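Local coordinates for RhCC (Rhodococcus jostii, PDB 4U5R), which acts as an unusual cofactor-independent oxygenase of the tautomerase superfamily, built on the beta-alpha-beta motif, at the interface of chains A and B. Sequence-based numbering; all coordinates share one arbitrary frame. Chains: chain A/B, RhCC.

Contact 1: the interface of chains A and B. Residues chain A 112-117; chain B 83, 87, 101-103.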
loop_
_atom_site.group_PDB
_atom_site.type_symbol
_atom_site.label_atom_id
_atom_site.label_comp_id
_atom_site.label_asym_id
_atom_site.label_seq_id
_atom_site.Cartn_x
_atom_site.Cartn_y
_atom_site.Cartn_z
ATOM N N LEU A 112 9.246 1.362 12.360
ATOM C CA LEU A 112 8.487 2.514 11.890
ATOM C C LEU A 112 7.013 2.240 12.083
ATOM O O LEU A 112 6.232 2.329 11.142
ATOM C CB LEU A 112 8.779 2.819 10.419
ATOM C CG LEU A 112 10.242 3.131 10.081
ATOM C CD1 LEU A 112 10.447 3.275 8.575
ATOM C CD2 LEU A 112 10.683 4.392 10.806
ATOM N N TRP A 113 6.635 1.931 13.317
ATOM C CA TRP A 113 5.302 1.431 13.596
ATOM C C TRP A 113 4.940 1.772 15.030
ATOM O O TRP A 113 5.729 1.551 15.928
ATOM C CB TRP A 113 5.279 -0.077 13.331
ATOM C CG TRP A 113 4.126 -0.871 13.893
ATOM C CD1 TRP A 113 2.794 -0.609 13.749
ATOM C CD2 TRP A 113 4.217 -2.101 14.633
ATOM N NE1 TRP A 113 2.047 -1.584 14.374
ATOM C CE2 TRP A 113 2.897 -2.508 14.925
ATOM C CE3 TRP A 113 5.285 -2.890 15.081
ATOM C CZ2 TRP A 113 2.618 -3.661 15.649
ATOM C CZ3 TRP A 113 5.009 -4.037 15.802
ATOM C CH2 TRP A 113 3.682 -4.412 16.084
ATOM N N ARG A 114 3.771 2.364 15.237
ATOM C CA ARG A 114 3.296 2.638 16.589
ATOM C C ARG A 114 1.828 2.225 16.687
ATOM O O ARG A 114 1.069 2.325 15.716
ATOM C CB ARG A 114 3.462 4.125 16.949
ATOM C CG ARG A 114 4.908 4.654 16.853
ATOM C CD ARG A 114 5.800 4.171 18.014
ATOM N NE ARG A 114 7.136 4.771 17.983
ATOM C CZ ARG A 114 8.210 4.212 17.422
ATOM N NH1 ARG A 114 8.126 3.033 16.809
ATOM N NH2 ARG A 114 9.381 4.841 17.466
ATOM N N THR A 115 1.443 1.720 17.851
ATOM C CA THR A 115 0.033 1.450 18.144
ATOM C C THR A 115 -0.411 2.336 19.308
ATOM O O THR A 115 0.206 2.284 20.373
ATOM C CB THR A 115 -0.196 -0.033 18.506
ATOM O OG1 THR A 115 0.681 -0.412 19.580
ATOM C CG2 THR A 115 0.082 -0.932 17.320
ATOM N N GLN A 116 -1.458 3.151 19.114
ATOM C CA GLN A 116 -1.912 4.075 20.155
ATOM C C GLN A 116 -0.765 4.990 20.596
ATOM O O GLN A 116 -0.655 5.353 21.771
ATOM C CB GLN A 116 -2.463 3.298 21.352
ATOM C CG GLN A 116 -3.600 3.972 22.078
ATOM C CD GLN A 116 -4.935 3.794 21.385
ATOM O OE1 GLN A 116 -5.012 3.332 20.245
ATOM N NE2 GLN A 116 -6.000 4.148 22.083
ATOM N N GLY A 117 0.106 5.327 19.651
ATOM C CA GLY A 117 1.263 6.163 19.939
ATOM C C GLY A 117 2.424 5.474 20.649
ATOM O O GLY A 117 3.444 6.112 20.920
ATOM N N MET B 83 8.675 9.024 13.883
ATOM C CA MET B 83 7.507 8.478 14.574
ATOM C C MET B 83 7.042 9.420 15.674
ATOM O O MET B 83 5.844 9.637 15.852
ATOM C CB MET B 83 7.811 7.093 15.164
ATOM C CG MET B 83 8.305 6.082 14.141
ATOM S SD MET B 83 7.357 6.052 12.595
ATOM C CE MET B 83 5.731 5.443 13.083
ATOM N N GLU B 87 3.317 11.387 15.613
ATOM C CA GLU B 87 2.305 11.228 16.656
ATOM C C GLU B 87 1.951 12.577 17.262
ATOM O O GLU B 87 0.796 12.829 17.610
ATOM C CB GLU B 87 2.781 10.262 17.751
ATOM C CG GLU B 87 2.970 8.825 17.286
ATOM C CD GLU B 87 1.665 8.086 17.036
ATOM O OE1 GLU B 87 0.576 8.643 17.311
ATOM O OE2 GLU B 87 1.743 6.936 16.551
ATOM N N TRP B 101 -5.982 4.151 17.439
ATOM C CA TRP B 101 -5.259 4.332 16.176
ATOM C C TRP B 101 -3.956 3.545 16.110
ATOM O O TRP B 101 -3.419 3.072 17.121
ATOM C CB TRP B 101 -4.982 5.835 15.893
ATOM C CG TRP B 101 -3.836 6.461 16.657
ATOM C CD1 TRP B 101 -2.613 6.821 16.159
ATOM C CD2 TRP B 101 -3.810 6.779 18.053
ATOM N NE1 TRP B 101 -1.835 7.354 17.160
ATOM C CE2 TRP B 101 -2.546 7.337 18.333
ATOM C CE3 TRP B 101 -4.743 6.664 19.092
ATOM C CZ2 TRP B 101 -2.182 7.761 19.618
ATOM C CZ3 TRP B 101 -4.380 7.078 20.366
ATOM C CH2 TRP B 101 -3.110 7.616 20.613
ATOM N N GLU B 102 -3.468 3.405 14.885
ATOM C CA GLU B 102 -2.247 2.681 14.569
ATOM C C GLU B 102 -1.653 3.300 13.312
ATOM O O GLU B 102 -2.384 3.708 12.412
ATOM C CB GLU B 102 -2.523 1.179 14.364
ATOM C CG GLU B 102 -1.268 0.368 14.084
ATOM C CD GLU B 102 -1.518 -1.126 13.914
ATOM O OE1 GLU B 102 -2.667 -1.539 13.668
ATOM O OE2 GLU B 102 -0.537 -1.897 14.005
ATOM N N ILE B 103 -0.329 3.363 13.250
ATOM C CA ILE B 103 0.385 3.971 12.134
ATOM C C ILE B 103 1.584 3.123 11.788
ATOM O O ILE B 103 2.245 2.576 12.682
ATOM C CB ILE B 103 0.884 5.398 12.463
ATOM C CG1 ILE B 103 1.522 6.055 11.226
ATOM C CG2 ILE B 103 1.888 5.370 13.619
ATOM C CD1 ILE B 103 1.686 7.578 11.365
HETATM O O HOH W 1 -0.048 4.897 16.869
#
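A:Trp113 and B:Glu102 meet at the margin of a beta-sheet that runs on from one RhCC chain into the next. The indole nitrogen NE1 of A:Trp113 donates to carboxylate oxygen OE2 of B:Glu102 at 2.6 Å, the oxygen accepting on its anti lone pair and lying close to the indole plane. B:Glu102 reaches it because its CG stands anti to the backbone N (chi1 -178°) and the chain beyond is extended, lying alongside A:Thr115, whose methyl CG2 packs on its CG.

Between the strands, A:Arg114 and B:Ile103 exchange paired backbone bonds, N of each to O of the other, both 3.0 Å. Further on, A:Gln116 N donates to B:Trp101 O at 2.8 Å, and the side-chain oxygen OE1 of A:Gln116 accepts from B:Trp101 N at 3.1 Å, so that one glutamine takes up both backbone polar groups of the tryptophan. CA of A:Gln116 sits over the face of the six-membered ring of B:Trp101, 3.6 Å from the centroid, and the glutamine amide plane is turned 26° from the indole.

A second shell fixes that indole. B:Trp101 NE1 donates nearly in plane to the syn lone pair of B:Glu87 OE1 at 2.7 Å, while B:Glu87 OE2 reaches A:Gly117 N through water 1. Nearby, B:Met83 sets its CB over one guanidinium face of A:Arg114, toward the rim, and bends at chi2 and chi3 to bring its methyl CE to A:Leu112 C; that guanidinium is tethered by NH1 to A:Trp113 O. B:Met83 and B:Glu87 project from helix 76-90, over the antiparallel pairing of strand 113-115 of chain A with strand 100-107 of chain B.

Contact 2: the interface of chains A and B. Residues chain A 40-43; chain B 6, 46, 50-51, 53, 61.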
loop_
_atom_site.group_PDB
_atom_site.type_symbol
_atom_site.label_atom_id
_atom_site.label_comp_id
_atom_site.label_asym_id
_atom_site.label_seq_id
_atom_site.Cartn_x
_atom_site.Cartn_y
_atom_site.Cartn_z
ATOM N N VAL A 40 -5.726 -5.845 11.870
ATOM C CA VAL A 40 -6.667 -4.890 11.323
ATOM C C VAL A 40 -7.053 -5.323 9.916
ATOM O O VAL A 40 -6.192 -5.476 9.056
ATOM C CB VAL A 40 -6.070 -3.484 11.305
ATOM C CG1 VAL A 40 -7.001 -2.515 10.579
ATOM C CG2 VAL A 40 -5.799 -3.019 12.758
ATOM N N VAL A 41 -8.346 -5.511 9.695
ATOM C CA VAL A 41 -8.861 -5.903 8.380
ATOM C C VAL A 41 -9.856 -4.855 7.887
ATOM O O VAL A 41 -10.869 -4.591 8.547
ATOM C CB VAL A 41 -9.550 -7.285 8.427
ATOM C CG1 VAL A 41 -10.040 -7.680 7.031
ATOM C CG2 VAL A 41 -8.590 -8.345 8.970
ATOM N N LEU A 42 -9.546 -4.246 6.742
ATOM C CA LEU A 42 -10.389 -3.221 6.131
ATOM C C LEU A 42 -11.082 -3.819 4.934
ATOM O O LEU A 42 -10.408 -4.280 4.016
ATOM C CB LEU A 42 -9.563 -2.008 5.696
ATOM C CG LEU A 42 -8.591 -1.413 6.724
ATOM C CD1 LEU A 42 -7.868 -0.142 6.203
ATOM C CD2 LEU A 42 -9.343 -1.124 8.019
ATOM N N PHE A 43 -12.411 -3.819 4.954
ATOM C CA PHE A 43 -13.205 -4.278 3.823
ATOM C C PHE A 43 -13.600 -3.114 2.929
ATOM O O PHE A 43 -14.249 -2.166 3.368
ATOM C CB PHE A 43 -14.456 -5.024 4.303
ATOM C CG PHE A 43 -14.162 -6.344 4.971
ATOM C CD1 PHE A 43 -14.045 -7.491 4.219
ATOM C CD2 PHE A 43 -14.028 -6.430 6.348
ATOM C CE1 PHE A 43 -13.766 -8.701 4.816
ATOM C CE2 PHE A 43 -13.755 -7.636 6.949
ATOM C CZ PHE A 43 -13.632 -8.783 6.180
ATOM N N PHE B 6 -7.381 6.348 7.221
ATOM C CA PHE B 6 -8.666 5.663 7.208
ATOM C C PHE B 6 -9.420 5.984 8.482
ATOM O O PHE B 6 -8.962 5.639 9.560
ATOM C CB PHE B 6 -8.462 4.149 7.104
ATOM C CG PHE B 6 -7.779 3.703 5.845
ATOM C CD1 PHE B 6 -8.521 3.394 4.720
ATOM C CD2 PHE B 6 -6.399 3.533 5.810
ATOM C CE1 PHE B 6 -7.901 2.946 3.567
ATOM C CE2 PHE B 6 -5.770 3.095 4.657
ATOM C CZ PHE B 6 -6.520 2.809 3.531
ATOM N N MET B 46 -14.456 5.376 6.207
ATOM C CA MET B 46 -14.888 3.987 6.265
ATOM C C MET B 46 -16.249 3.878 6.919
ATOM O O MET B 46 -16.419 4.292 8.071
ATOM C CB MET B 46 -13.886 3.133 7.041
ATOM C CG MET B 46 -12.486 3.162 6.464
ATOM S SD MET B 46 -12.385 2.421 4.816
ATOM C CE MET B 46 -12.717 0.687 5.132
ATOM N N THR B 50 -16.942 -1.890 8.518
ATOM C CA THR B 50 -15.944 -2.147 7.476
ATOM C C THR B 50 -14.513 -2.238 8.015
ATOM O O THR B 50 -13.642 -2.781 7.345
ATOM C CB THR B 50 -15.992 -1.079 6.346
ATOM O OG1 THR B 50 -15.643 0.217 6.851
ATOM C CG2 THR B 50 -17.386 -1.029 5.711
ATOM N N MET B 51 -14.261 -1.709 9.210
ATOM C CA MET B 51 -12.939 -1.796 9.822
ATOM C C MET B 51 -13.012 -2.781 10.971
ATOM O O MET B 51 -13.676 -2.509 11.972
ATOM C CB MET B 51 -12.446 -0.436 10.337
ATOM C CG MET B 51 -12.419 0.697 9.308
ATOM S SD MET B 51 -11.791 2.286 9.935
ATOM C CE MET B 51 -10.015 2.019 9.938
ATOM N N VAL B 53 -11.066 -4.939 13.849
ATOM C CA VAL B 53 -9.864 -4.961 14.659
ATOM C C VAL B 53 -9.988 -6.141 15.617
ATOM O O VAL B 53 -10.956 -6.211 16.381
ATOM C CB VAL B 53 -9.685 -3.636 15.441
ATOM C CG1 VAL B 53 -8.493 -3.738 16.405
ATOM C CG2 VAL B 53 -9.534 -2.460 14.477
ATOM N N PHE B 61 -11.918 3.670 15.186
ATOM C CA PHE B 61 -10.525 3.354 14.926
ATOM C C PHE B 61 -10.005 4.078 13.685
ATOM O O PHE B 61 -10.635 4.036 12.624
ATOM C CB PHE B 61 -10.376 1.834 14.785
ATOM C CG PHE B 61 -8.947 1.357 14.704
ATOM C CD1 PHE B 61 -8.203 1.137 15.853
ATOM C CD2 PHE B 61 -8.360 1.103 13.476
ATOM C CE1 PHE B 61 -6.883 0.690 15.777
ATOM C CE2 PHE B 61 -7.049 0.654 13.396
ATOM C CZ PHE B 61 -6.312 0.453 14.544
#
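Strand 40-46 of chain A runs antiparallel to the short strand 51-53 of chain B, A:Leu42 bridging to B:Met51 and A:Val40 to B:Val53, and A:Phe43 N donates to B:Thr50 O at 2.9 Å in an almost straight bond (175° at H) that lies in the carbonyl plane. In the deposited assembly of this tautomerase-superfamily protein the pairing joins two copies edge to edge, probably as in the oligomers of the family.

Much of the apolar contact falls to A:Leu42, whose two methyl branches part company. CD1 stands over the centre of the B:Phe6 ring, 3.8 Å from its centroid, as a CH-pi contact. CD2 lies instead against B:Met51, 3.7 Å from CE, where the two side chains travel alongside each other in the same direction. The bend of B:Met51 at chi3 (78°) turns its terminal methyl toward that branch. An alanine in place of B:Phe6 would probably leave the CD1 methyl of A:Leu42 without the aromatic face it rests on and open a gap beneath the leucine.

At the other end of the pairing, A:Val40 and B:Phe61 approach tip to tip, CG2 of the valine lying 3.9 Å from ring atom CE2. B:Val53 backs this ring from within chain B, its CG2 seated over the centre of one face, and the same methyl is 4.1 Å from A:Val40 CG2. Beside A:Phe43, the B:Met46 methyl CE comes within 3.7 Å of backbone O of A:Phe43, with A:Leu42 CB a little farther away.

About 16 Å separates the C-alpha centres of contact 1 and contact 2, and they have no residue in common. Both are antiparallel strand pairings across the same boundary between copies of RhCC, but they use different elements: strand 113-115 against strand 100-107 in contact 1, strand 40-46 against strand 51-53 in contact 2. The first combines backbone pairing with hydrogen bonds from side chains, the second is mainly apolar. Because the interface is not an exact two-fold and the deposited assembly holds three copies, the pairings are consistent with a ring-like trimer in which each subunit presents different surfaces to its two neighbours.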